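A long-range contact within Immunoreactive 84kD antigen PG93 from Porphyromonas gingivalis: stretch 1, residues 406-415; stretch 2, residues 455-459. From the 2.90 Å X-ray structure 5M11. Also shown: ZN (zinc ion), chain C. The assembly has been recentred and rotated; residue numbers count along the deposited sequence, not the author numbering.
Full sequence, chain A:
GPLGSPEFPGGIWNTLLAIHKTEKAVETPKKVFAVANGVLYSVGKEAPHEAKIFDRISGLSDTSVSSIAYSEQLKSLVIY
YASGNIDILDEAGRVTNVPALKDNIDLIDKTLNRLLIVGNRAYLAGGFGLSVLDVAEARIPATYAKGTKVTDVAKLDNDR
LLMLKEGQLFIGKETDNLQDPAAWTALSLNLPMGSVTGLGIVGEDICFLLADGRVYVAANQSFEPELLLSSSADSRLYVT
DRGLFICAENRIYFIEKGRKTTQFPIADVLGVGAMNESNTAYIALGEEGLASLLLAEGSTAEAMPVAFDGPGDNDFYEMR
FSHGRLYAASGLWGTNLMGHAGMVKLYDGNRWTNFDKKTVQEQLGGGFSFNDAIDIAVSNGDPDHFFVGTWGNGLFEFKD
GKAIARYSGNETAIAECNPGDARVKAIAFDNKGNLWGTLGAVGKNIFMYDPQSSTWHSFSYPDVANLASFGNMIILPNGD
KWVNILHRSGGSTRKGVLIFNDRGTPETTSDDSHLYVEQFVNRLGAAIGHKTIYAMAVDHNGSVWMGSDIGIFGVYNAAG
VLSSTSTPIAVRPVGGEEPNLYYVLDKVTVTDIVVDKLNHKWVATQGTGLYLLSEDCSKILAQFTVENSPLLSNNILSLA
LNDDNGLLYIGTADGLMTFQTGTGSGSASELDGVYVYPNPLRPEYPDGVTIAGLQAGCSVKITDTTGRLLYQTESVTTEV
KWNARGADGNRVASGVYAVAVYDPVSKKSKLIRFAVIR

Stretch 1 (406-415) RYSGNETAIA
Stretch 2 455-459: TWHSF

On the side of stretch 2, one residue, Trp-456, supplies most of this contact, and no hydrogen bond crosses between the two stretches. About 322 Å² is buried in all, 145 Å² of it on Trp-456 as a whole residue, and the attraction is apolar and aromatic.

Stretch 2 runs extended, phi -107° to -158°, psi 128° to 150° through Ser-458 and -176° at Phe-459, and is strand from Trp-456 on. Its side chains alternate: Trp-456 and Ser-458 point toward stretch 1, while His-457 points away. Trp-456 has chi1 -65° (m) and chi2 98°.

Stretch 1 covers one face of this indole with Thr-412 CG2 and Ala-413 N and meets its edge with Tyr-407. It leaves a strand at Tyr-407 (phi/psi -107/119), passes Ser-408 (-167/132), then folds through a type II turn from Gly-409 to Thr-412, with Asn-410 at -47/140 and Glu-411 at 80/-22. Thr-412 N donates to Gly-409 O at 3.2 Å, closing the turn, and Gly-409 N donates to Ile-414 O at 2.9 Å, tying its start to the segment that follows. Gly-409 itself lies at 77/-149, a positive phi that favours glycine. The loop thus satisfies part of its own backbone while bringing residues 411-414 to the tryptophan.

Thr-412, at -103/156 with chi1 -50° (m), lays its methyl over the indole: Thr-412 CG2 lies 3.7 Å from the centroid of the Trp-456 six-membered ring, 20° off the normal, a CH-pi contact. The methyl of threonine suits this place because its C-H groups can meet the pi cloud. Tyr-407, chi1 -56° (m) and chi2 -63°, offers its ring face to the edge of Trp-456. The centroid of its ring is 5.1 Å from that of the indole six-membered ring, the planes meet at 75°, and Tyr-407 CG is 3.6 Å from Trp-456 CZ2. Its hydroxyl is hydrogen-bonded elsewhere in the structure, so the polar end is satisfied while the ring packs.

Ala-413 (-84/-6) marks the register, with Ala-413 CA 5.7 Å from Trp-456 CA. Ala-413 CB points toward stretch 2 and sits 3.6 Å from Trp-456 CE3 and 3.9 Å from Ser-458 OG, so a short side chain fits where the backbone comes close; 74 Å² of Ala-413 is covered, the largest value in stretch 1. Ser-458, chi1 51° (p), is also small, and its OG is hydrogen-bonded elsewhere in the structure, so the hydroxyl can sit beside the Ala-413 methyl. Ile-414 (-70/89; chi1 -55°, chi2 -45°, both m) starts sideways, but its end comes nearer, placing Ile-414 CD1 3.7 Å from Trp-456 CZ3; this apolar branched side chain suits a buried position.

His-457, chi1 -66° (m) and chi2 -77°, binds zinc, with His-457 NE2 2.1 Å from ZN.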

# COMPACT_ATOMS: atom_id res chain seq x y z
N ARG A 406 -18.38 -20.30 11.20
CA ARG A 406 -17.09 -20.86 10.75
C ARG A 406 -17.30 -22.34 10.33
O ARG A 406 -17.71 -23.18 11.14
CB ARG A 406 -15.96 -20.74 11.79
CG ARG A 406 -14.67 -21.38 11.28
CD ARG A 406 -13.54 -21.40 12.27
NE ARG A 406 -13.57 -22.59 13.13
CZ ARG A 406 -12.81 -23.67 12.97
NH1 ARG A 406 -11.93 -23.73 11.97
NH2 ARG A 406 -12.90 -24.69 13.80
N TYR A 407 -17.02 -22.63 9.06
CA TYR A 407 -17.15 -23.96 8.44
C TYR A 407 -15.78 -24.57 8.21
O TYR A 407 -14.95 -23.98 7.50
CB TYR A 407 -17.92 -23.87 7.10
CG TYR A 407 -19.29 -23.23 7.21
CD1 TYR A 407 -20.29 -23.83 7.98
CD2 TYR A 407 -19.59 -22.06 6.53
CE1 TYR A 407 -21.56 -23.27 8.06
CE2 TYR A 407 -20.86 -21.49 6.61
CZ TYR A 407 -21.85 -22.10 7.37
OH TYR A 407 -23.10 -21.56 7.47
N SER A 408 -15.54 -25.74 8.84
CA SER A 408 -14.30 -26.51 8.75
C SER A 408 -14.50 -27.90 9.31
O SER A 408 -15.05 -28.04 10.41
CB SER A 408 -13.15 -25.82 9.48
OG SER A 408 -11.91 -26.47 9.27
N GLY A 409 -14.06 -28.90 8.56
CA GLY A 409 -14.10 -30.29 8.96
C GLY A 409 -15.43 -31.01 8.88
O GLY A 409 -16.25 -30.72 8.00
N ASN A 410 -15.62 -31.99 9.79
CA ASN A 410 -16.78 -32.89 9.93
C ASN A 410 -18.13 -32.16 9.86
O ASN A 410 -18.25 -31.05 10.40
CB ASN A 410 -16.67 -33.69 11.24
CG ASN A 410 -16.35 -32.88 12.50
OD1 ASN A 410 -16.20 -31.64 12.48
ND2 ASN A 410 -16.23 -33.58 13.63
N GLU A 411 -19.13 -32.79 9.18
CA GLU A 411 -20.52 -32.34 8.93
C GLU A 411 -20.58 -31.31 7.76
O GLU A 411 -21.63 -31.17 7.14
CB GLU A 411 -21.17 -31.79 10.23
CG GLU A 411 -22.38 -30.86 10.10
CD GLU A 411 -22.10 -29.39 10.33
OE1 GLU A 411 -21.34 -29.06 11.27
OE2 GLU A 411 -22.68 -28.55 9.59
N THR A 412 -19.44 -30.65 7.46
CA THR A 412 -19.23 -29.63 6.41
C THR A 412 -18.49 -30.23 5.18
O THR A 412 -17.77 -31.23 5.33
CB THR A 412 -18.41 -28.49 7.03
OG1 THR A 412 -18.99 -28.08 8.27
CG2 THR A 412 -18.31 -27.33 6.16
N ALA A 413 -18.64 -29.62 3.98
CA ALA A 413 -17.92 -30.10 2.79
C ALA A 413 -16.49 -29.50 2.74
O ALA A 413 -15.70 -29.92 1.89
CB ALA A 413 -18.68 -29.79 1.51
N ILE A 414 -16.17 -28.56 3.67
CA ILE A 414 -14.86 -27.91 3.86
C ILE A 414 -13.92 -28.98 4.42
O ILE A 414 -13.85 -29.18 5.64
CB ILE A 414 -14.95 -26.62 4.75
CG1 ILE A 414 -15.98 -25.57 4.22
CG2 ILE A 414 -13.59 -25.96 5.00
CD1 ILE A 414 -15.99 -25.25 2.77
N ALA A 415 -13.26 -29.71 3.51
CA ALA A 415 -12.32 -30.80 3.80
C ALA A 415 -10.98 -30.27 4.32
O ALA A 415 -10.42 -29.33 3.74
CB ALA A 415 -12.10 -31.63 2.55
N THR A 455 -27.28 -26.86 2.69
CA THR A 455 -26.83 -28.17 2.20
C THR A 455 -25.46 -28.03 1.56
O THR A 455 -25.12 -26.96 1.06
CB THR A 455 -27.85 -28.80 1.23
OG1 THR A 455 -28.13 -27.89 0.16
CG2 THR A 455 -29.15 -29.20 1.93
N TRP A 456 -24.66 -29.10 1.63
CA TRP A 456 -23.29 -29.17 1.11
C TRP A 456 -23.14 -30.28 0.07
O TRP A 456 -23.76 -31.33 0.19
CB TRP A 456 -22.31 -29.44 2.26
CG TRP A 456 -22.20 -28.36 3.29
CD1 TRP A 456 -22.82 -28.32 4.51
CD2 TRP A 456 -21.32 -27.22 3.25
NE1 TRP A 456 -22.41 -27.21 5.21
CE2 TRP A 456 -21.49 -26.52 4.47
CE3 TRP A 456 -20.41 -26.72 2.30
CZ2 TRP A 456 -20.81 -25.32 4.74
CZ3 TRP A 456 -19.70 -25.57 2.60
CH2 TRP A 456 -19.91 -24.88 3.80
N HIS A 457 -22.26 -30.05 -0.92
CA HIS A 457 -21.89 -31.01 -1.97
C HIS A 457 -20.45 -30.75 -2.40
O HIS A 457 -20.10 -29.61 -2.68
CB HIS A 457 -22.83 -30.93 -3.18
CG HIS A 457 -24.24 -31.34 -2.90
ND1 HIS A 457 -24.59 -32.68 -2.78
CD2 HIS A 457 -25.34 -30.58 -2.74
CE1 HIS A 457 -25.90 -32.68 -2.56
NE2 HIS A 457 -26.39 -31.44 -2.52
N SER A 458 -19.62 -31.78 -2.39
CA SER A 458 -18.23 -31.67 -2.84
C SER A 458 -17.93 -32.80 -3.82
O SER A 458 -18.55 -33.87 -3.76
CB SER A 458 -17.24 -31.67 -1.67
OG SER A 458 -17.48 -32.74 -0.78
N PHE A 459 -17.02 -32.51 -4.76
CA PHE A 459 -16.57 -33.44 -5.79
C PHE A 459 -15.20 -33.01 -6.31
O PHE A 459 -14.64 -32.03 -5.82
CB PHE A 459 -17.61 -33.52 -6.94
CG PHE A 459 -17.89 -32.22 -7.67
CD1 PHE A 459 -17.09 -31.81 -8.73
CD2 PHE A 459 -19.00 -31.45 -7.34
CE1 PHE A 459 -17.35 -30.62 -9.41
CE2 PHE A 459 -19.27 -30.27 -8.04
CZ PHE A 459 -18.45 -29.87 -9.08
ZN ZN C . -28.25 -30.60 -2.91